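Local coordinates for protein flap endonuclease 1 (Desulfurococcus amylolyticus, PDB 3ORY) that probably cleaves the single-stranded 5' flaps of branched DNA, as flap endonucleases of the XPG family do in replication and repair, at residues F49-I53 with S70-L75; V83-K88 with A343-I348. All coordinates share one frame; numbering follows the deposited sequence.

Interaction 1: F49-I53 with S70-L75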
ATOM      1  N   PHE A  49      -7.175   2.008   2.759  1.00 26.61           N
ATOM      2  CA  PHE A  49      -8.318   2.780   3.263  1.00 27.62           C
ATOM      3  C   PHE A  49      -9.652   2.104   2.932  1.00 28.15           C
ATOM      4  O   PHE A  49     -10.579   2.076   3.760  1.00 28.73           O
ATOM      5  CB  PHE A  49      -8.294   4.201   2.699  1.00 27.07           C
ATOM      6  CG  PHE A  49      -7.026   4.961   3.007  1.00 27.62           C
ATOM      7  CD1 PHE A  49      -6.379   4.808   4.231  1.00 26.67           C
ATOM      8  CD2 PHE A  49      -6.499   5.860   2.074  1.00 27.45           C
ATOM      9  CE1 PHE A  49      -5.199   5.513   4.524  1.00 28.02           C
ATOM     10  CE2 PHE A  49      -5.328   6.579   2.358  1.00 26.64           C
ATOM     11  CZ  PHE A  49      -4.679   6.409   3.585  1.00 26.13           C
ATOM     12  N   LEU A  50      -9.744   1.554   1.724  1.00 27.91           N
ATOM     13  CA  LEU A  50     -10.939   0.828   1.309  1.00 28.97           C
ATOM     14  C   LEU A  50     -11.240  -0.353   2.228  1.00 30.13           C
ATOM     15  O   LEU A  50     -12.401  -0.611   2.550  1.00 31.08           O
ATOM     16  CB  LEU A  50     -10.827   0.364  -0.153  1.00 28.12           C
ATOM     17  CG  LEU A  50     -11.017   1.425  -1.234  1.00 27.20           C
ATOM     18  CD1 LEU A  50     -10.675   0.861  -2.628  1.00 26.36           C
ATOM     19  CD2 LEU A  50     -12.445   1.978  -1.219  1.00 27.36           C
ATOM     20  N   ALA A  51     -10.191  -1.044   2.670  1.00 30.35           N
ATOM     21  CA  ALA A  51     -10.338  -2.209   3.533  1.00 31.75           C
ATOM     22  C   ALA A  51     -10.482  -1.852   5.020  1.00 33.25           C
ATOM     23  O   ALA A  51     -11.204  -2.528   5.759  1.00 33.88           O
ATOM     24  CB  ALA A  51      -9.150  -3.166   3.333  1.00 31.35           C
ATOM     25  N   ALA A  52      -9.790  -0.804   5.463  1.00 33.71           N
ATOM     26  CA  ALA A  52      -9.685  -0.520   6.907  1.00 34.56           C
ATOM     27  C   ALA A  52     -10.758   0.436   7.438  1.00 35.46           C
ATOM     28  O   ALA A  52     -11.106   0.392   8.623  1.00 35.90           O
ATOM     29  CB  ALA A  52      -8.285   0.002   7.253  1.00 34.24           C
ATOM     30  N   ILE A  53     -11.272   1.302   6.572  1.00 35.13           N
ATOM     31  CA  ILE A  53     -12.242   2.297   7.002  1.00 36.36           C
ATOM     32  C   ILE A  53     -13.662   1.849   6.658  1.00 37.25           C
ATOM     33  O   ILE A  53     -14.056   1.813   5.494  1.00 36.42           O
ATOM     34  CB  ILE A  53     -11.872   3.697   6.472  1.00 36.05           C
ATOM     35  CG1 ILE A  53     -10.499   4.082   7.050  1.00 37.14           C
ATOM     36  CG2 ILE A  53     -12.919   4.733   6.876  1.00 35.21           C
ATOM     37  CD1 ILE A  53      -9.769   5.073   6.250  1.00 37.63           C
ATOM     38  N   SER A  70     -14.896   5.459   1.546  1.00 29.92           N
ATOM     39  CA  SER A  70     -13.850   4.977   2.464  1.00 29.77           C
ATOM     40  C   SER A  70     -12.440   5.451   2.095  1.00 28.61           C
ATOM     41  O   SER A  70     -11.642   5.793   2.969  1.00 28.52           O
ATOM     42  CB  SER A  70     -13.873   3.443   2.563  1.00 29.69           C
ATOM     43  OG  SER A  70     -15.036   2.992   3.249  1.00 32.08           O
ATOM     44  N   HIS A  71     -12.154   5.480   0.798  1.00 27.72           N
ATOM     45  CA  HIS A  71     -10.828   5.838   0.290  1.00 27.21           C
ATOM     46  C   HIS A  71     -10.522   7.314   0.528  1.00 27.49           C
ATOM     47  O   HIS A  71      -9.385   7.673   0.844  1.00 27.06           O
ATOM     48  CB  HIS A  71     -10.735   5.516  -1.208  1.00 26.69           C
ATOM     49  CG  HIS A  71     -11.765   6.207  -2.036  1.00 25.70           C
ATOM     50  ND1 HIS A  71     -13.117   6.055  -1.820  1.00 27.13           N
ATOM     51  CD2 HIS A  71     -11.644   7.057  -3.081  1.00 23.75           C
ATOM     52  CE1 HIS A  71     -13.785   6.788  -2.692  1.00 26.01           C
ATOM     53  NE2 HIS A  71     -12.914   7.398  -3.473  1.00 26.75           N
ATOM     54  N   LEU A  72     -11.544   8.155   0.391  1.00 27.23           N
ATOM     55  CA  LEU A  72     -11.404   9.592   0.624  1.00 28.03           C
ATOM     56  C   LEU A  72     -11.301   9.919   2.104  1.00 28.62           C
ATOM     57  O   LEU A  72     -10.572  10.830   2.481  1.00 29.16           O
ATOM     58  CB  LEU A  72     -12.581  10.371   0.013  1.00 27.84           C
ATOM     59  CG  LEU A  72     -12.733  10.273  -1.499  1.00 28.25           C
ATOM     60  CD1 LEU A  72     -14.005  10.962  -1.967  1.00 27.59           C
ATOM     61  CD2 LEU A  72     -11.501  10.828  -2.236  1.00 28.95           C
ATOM     62  N   SER A  73     -12.042   9.186   2.931  1.00 28.91           N
ATOM     63  CA  SER A  73     -11.996   9.365   4.374  1.00 29.57           C
ATOM     64  C   SER A  73     -10.611   9.025   4.920  1.00 29.32           C
ATOM     65  O   SER A  73     -10.004   9.814   5.651  1.00 29.48           O
ATOM     66  CB  SER A  73     -13.053   8.498   5.049  1.00 30.30           C
ATOM     67  OG  SER A  73     -13.117   8.794   6.420  1.00 31.51           O
ATOM     68  N   GLY A  74     -10.114   7.850   4.550  1.00 28.70           N
ATOM     69  CA  GLY A  74      -8.740   7.463   4.866  1.00 28.41           C
ATOM     70  C   GLY A  74      -7.710   8.457   4.378  1.00 27.98           C
ATOM     71  O   GLY A  74      -6.842   8.894   5.146  1.00 28.44           O
ATOM     72  N   LEU A  75      -7.805   8.836   3.106  1.00 26.87           N
ATOM     73  CA  LEU A  75      -6.830   9.742   2.546  1.00 26.88           C
ATOM     74  C   LEU A  75      -6.812  11.084   3.295  1.00 27.55           C
ATOM     75  O   LEU A  75      -5.750  11.630   3.567  1.00 27.64           O
ATOM     76  CB  LEU A  75      -7.084   9.958   1.057  1.00 26.11           C
ATOM     77  CG  LEU A  75      -5.984  10.641   0.242  1.00 25.87           C
ATOM     78  CD1 LEU A  75      -4.703   9.824   0.229  1.00 24.73           C
ATOM     79  CD2 LEU A  75      -6.469  10.841  -1.181  1.00 22.64           C
TER
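F49 lays one face of its ring over the backbone of G74 and L75. G74 CA sits 3.7 Å from the centroid of the F49 ring and 20° off the ring normal, a CH-pi contact, while L75 N approaches F49 CD2 to 3.4 Å nearer the rim of the same face. The torsion responsible is chi1 of F49, -57°, which sets CG opposite the carbonyl carbon and swings the ring over helix 70-84. Beyond the backbone, F49 CE2 meets L75 CD1 at 3.9 Å. G74 has no side chain, and a CB at this position would run into F49 CG, so the ring can lie directly on the backbone.

At the start of helix 70-84, L50 and H71 lie side by side and point the same way, L50 CD2 reaching H71 CB at 3.9 Å; M145 of helix 143-156 touches both side chains. The polar element is at the end of helix 42-52, where S70 OG donates to I53 O at 2.7 Å, with the donor tilted 27° from the carbonyl plane. I53 has just left helical geometry, and S70 OG also bonds L61 N from the connecting loop. The nearest CA atoms of the two segments, those of F49 and H71, are 4.9 Å apart. One serine hydroxyl thus satisfies two backbone groups, while the aromatic face lies directly on the bare backbone at G74.

Interaction 2: V83-K88 with A343-I348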
ATOM      1  N   VAL A  83       0.977  14.493   8.510  1.00 34.43           N
ATOM      2  CA  VAL A  83       1.438  15.883   8.607  1.00 35.50           C
ATOM      3  C   VAL A  83       1.577  16.364  10.065  1.00 36.65           C
ATOM      4  O   VAL A  83       2.568  17.018  10.403  1.00 37.00           O
ATOM      5  CB  VAL A  83       0.532  16.834   7.785  1.00 35.31           C
ATOM      6  CG1 VAL A  83       0.844  18.294   8.086  1.00 35.96           C
ATOM      7  CG2 VAL A  83       0.691  16.552   6.274  1.00 34.15           C
ATOM      8  N   GLU A  84       0.605  16.022  10.917  1.00 37.42           N
ATOM      9  CA  GLU A  84       0.645  16.378  12.356  1.00 38.95           C
ATOM     10  C   GLU A  84       1.828  15.744  13.084  1.00 39.55           C
ATOM     11  O   GLU A  84       2.312  16.273  14.093  1.00 40.53           O
ATOM     12  CB  GLU A  84      -0.667  16.007  13.060  1.00 39.23           C
ATOM     13  CG  GLU A  84      -1.810  16.985  12.774  1.00 41.24           C
ATOM     14  CD  GLU A  84      -3.179  16.488  13.217  1.00 44.20           C
ATOM     15  OE1 GLU A  84      -3.306  15.308  13.602  1.00 46.15           O
ATOM     16  OE2 GLU A  84      -4.141  17.286  13.172  1.00 45.94           O
ATOM     17  N   ALA A  85       2.287  14.607  12.571  1.00 38.63           N
ATOM     18  CA  ALA A  85       3.485  13.958  13.078  1.00 38.69           C
ATOM     19  C   ALA A  85       4.779  14.595  12.559  1.00 38.48           C
ATOM     20  O   ALA A  85       5.872  14.205  12.977  1.00 38.70           O
ATOM     21  CB  ALA A  85       3.450  12.480  12.739  1.00 38.42           C
ATOM     22  N   GLY A  86       4.660  15.560  11.645  1.00 37.89           N
ATOM     23  CA  GLY A  86       5.832  16.254  11.093  1.00 37.75           C
ATOM     24  C   GLY A  86       6.405  15.625   9.830  1.00 36.75           C
ATOM     25  O   GLY A  86       7.425  16.081   9.304  1.00 36.68           O
ATOM     26  N   ILE A  87       5.746  14.578   9.340  1.00 35.74           N
ATOM     27  CA  ILE A  87       6.151  13.920   8.093  1.00 34.62           C
ATOM     28  C   ILE A  87       5.714  14.770   6.894  1.00 33.81           C
ATOM     29  O   ILE A  87       4.637  15.361   6.902  1.00 33.89           O
ATOM     30  CB  ILE A  87       5.596  12.473   8.001  1.00 33.89           C
ATOM     31  CG1 ILE A  87       6.250  11.577   9.063  1.00 35.10           C
ATOM     32  CG2 ILE A  87       5.826  11.881   6.618  1.00 32.69           C
ATOM     33  CD1 ILE A  87       5.430  10.342   9.420  1.00 35.72           C
ATOM     34  N   LYS A  88       6.570  14.846   5.883  1.00 33.46           N
ATOM     35  CA  LYS A  88       6.240  15.551   4.650  1.00 33.39           C
ATOM     36  C   LYS A  88       5.838  14.528   3.589  1.00 32.01           C
ATOM     37  O   LYS A  88       6.699  13.943   2.931  1.00 31.82           O
ATOM     38  CB  LYS A  88       7.418  16.422   4.197  1.00 34.18           C
ATOM     39  CG  LYS A  88       7.807  17.479   5.241  1.00 37.06           C
ATOM     40  CD  LYS A  88       8.918  18.388   4.749  1.00 41.46           C
ATOM     41  CE  LYS A  88       9.135  19.527   5.737  1.00 44.56           C
ATOM     42  NZ  LYS A  88      10.438  20.200   5.519  1.00 46.48           N
ATOM     43  N   ALA A 343      -1.078  22.658  11.743  1.00 45.81           N
ATOM     44  CA  ALA A 343       0.031  21.712  11.660  1.00 46.03           C
ATOM     45  C   ALA A 343       0.809  21.872  10.347  1.00 46.07           C
ATOM     46  O   ALA A 343       2.030  21.729  10.331  1.00 45.89           O
ATOM     47  CB  ALA A 343      -0.465  20.286  11.844  1.00 45.52           C
ATOM     48  N   PHE A 344       0.103  22.194   9.260  1.00 46.26           N
ATOM     49  CA  PHE A 344       0.737  22.428   7.955  1.00 46.66           C
ATOM     50  C   PHE A 344       1.701  23.612   8.016  1.00 48.01           C
ATOM     51  O   PHE A 344       2.835  23.524   7.557  1.00 47.50           O
ATOM     52  CB  PHE A 344      -0.323  22.681   6.871  1.00 46.16           C
ATOM     53  CG  PHE A 344       0.222  22.671   5.468  1.00 45.82           C
ATOM     54  CD1 PHE A 344       0.092  21.539   4.668  1.00 45.42           C
ATOM     55  CD2 PHE A 344       0.855  23.795   4.939  1.00 46.78           C
ATOM     56  CE1 PHE A 344       0.591  21.520   3.361  1.00 44.65           C
ATOM     57  CE2 PHE A 344       1.361  23.782   3.635  1.00 46.61           C
ATOM     58  CZ  PHE A 344       1.230  22.644   2.852  1.00 45.30           C
ATOM     59  N   LYS A 345       1.218  24.716   8.574  1.00 50.00           N
ATOM     60  CA  LYS A 345       1.995  25.939   8.749  1.00 52.55           C
ATOM     61  C   LYS A 345       3.251  25.688   9.603  1.00 53.79           C
ATOM     62  O   LYS A 345       4.328  26.181   9.280  1.00 54.15           O
ATOM     63  CB  LYS A 345       1.091  27.016   9.368  1.00 53.46           C
ATOM     64  CG  LYS A 345       1.673  28.425   9.514  1.00 56.29           C
ATOM     65  CD  LYS A 345       0.579  29.380  10.021  1.00 59.46           C
ATOM     66  CE  LYS A 345       1.112  30.435  10.992  1.00 62.22           C
ATOM     67  NZ  LYS A 345       1.605  31.673  10.313  1.00 64.15           N
ATOM     68  N   GLU A 346       3.104  24.898  10.667  1.00 54.94           N
ATOM     69  CA  GLU A 346       4.200  24.616  11.600  1.00 56.87           C
ATOM     70  C   GLU A 346       5.212  23.590  11.076  1.00 56.60           C
ATOM     71  O   GLU A 346       6.423  23.787  11.214  1.00 56.80           O
ATOM     72  CB  GLU A 346       3.651  24.160  12.963  1.00 57.43           C
ATOM     73  CG  GLU A 346       2.985  25.272  13.789  1.00 60.69           C
ATOM     74  CD  GLU A 346       2.003  24.748  14.850  1.00 63.50           C
ATOM     75  OE1 GLU A 346       1.630  23.552  14.802  1.00 64.38           O
ATOM     76  OE2 GLU A 346       1.595  25.543  15.731  1.00 65.16           O
ATOM     77  N   ASN A 347       4.713  22.507  10.479  1.00 56.24           N
ATOM     78  CA  ASN A 347       5.553  21.361  10.106  1.00 56.50           C
ATOM     79  C   ASN A 347       6.079  21.369   8.675  1.00 56.61           C
ATOM     80  O   ASN A 347       7.116  20.769   8.388  1.00 56.35           O
ATOM     81  CB  ASN A 347       4.822  20.042  10.382  1.00 55.61           C
ATOM     82  CG  ASN A 347       4.580  19.800  11.865  1.00 56.76           C
ATOM     83  OD1 ASN A 347       5.121  20.502  12.724  1.00 57.54           O
ATOM     84  ND2 ASN A 347       3.763  18.801  12.171  1.00 55.86           N
ATOM     85  N   ILE A 348       5.360  22.037   7.781  1.00 57.29           N
ATOM     86  CA  ILE A 348       5.740  22.076   6.368  1.00 57.81           C
ATOM     87  C   ILE A 348       6.279  23.456   5.976  1.00 59.10           C
ATOM     88  O   ILE A 348       7.275  23.547   5.254  1.00 59.16           O
ATOM     89  CB  ILE A 348       4.593  21.562   5.460  1.00 56.90           C
ATOM     90  CG1 ILE A 348       4.418  20.051   5.682  1.00 56.85           C
ATOM     91  CG2 ILE A 348       4.876  21.864   3.996  1.00 56.36           C
ATOM     92  CD1 ILE A 348       3.099  19.485   5.228  1.00 57.71           C
TER
HETATM   93  O   HOH W   1       8.167  18.623   9.125  1.00 48.03           O
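Two helix ends meet here: helix 70-84 gives way to a Schellman motif, in which G86 has a positive phi of 91°, beside the last turn of helix 330-347, and the CA atoms of G86 and N347 come within 5.2 Å. N347 carries the polar contact. Its ND2 donates to V83 O at 2.8 Å, with an N-H...acceptor angle of 168°. The donor lies in the carbonyl plane of V83, and the acceptor lies in the amide plane of N347. With chi1 at -66°, CG of N347 stands opposite its own carbonyl carbon, which brings the amide up to the turn. V83 O accepts from G86 N as well, so two N-H groups grip this carbonyl. An alanine in place of N347 would probably leave V83 O with the turn's own G86 N-H but without its cross-helix donor, and open a gap beside G86.

Apolar packing borders the amide. V83 and I348 cross at about a right angle, V83 CG1 meeting I348 CD1 at 3.8 Å, and E84 CG rests on A343 CB at 3.7 Å. The extended chain of K88 runs past the helix end, putting its CE 3.6 Å from N347 O; W310 touches both K88 and I348. A water donates to G86 O and to N347 O, bridging the two backbones.

The arrangement is a glycine-terminated helix end, a Schellman turn leading into strand 88-93 of the central sheet; the carbonyl of V83, in the last turn of helix 70-84, is also bonded by an asparagine of the late helix 330-347.

In the fold
Helix 70-84 is common to both contacts: interaction 1 uses its first turns, interaction 2 its last turn and the exit into strand 88-93. Their centres lie 21 Å apart, with nearest atoms about 9 Å apart, so the two do not touch. Along the chain they come in series, but at very different ranges: 49-53 and 70-75 are joined by 16 residues without helix or strand, whereas 254 residues separate 83-88 from 343-348. Interaction 1 is therefore a local, buried packing within the XPG N-terminal region, its centre 12 Å from the chain centre. Interaction 2, more peripheral at 22 Å, ties that region to the last modelled helix, 330-347, bringing distant parts of the sequence together.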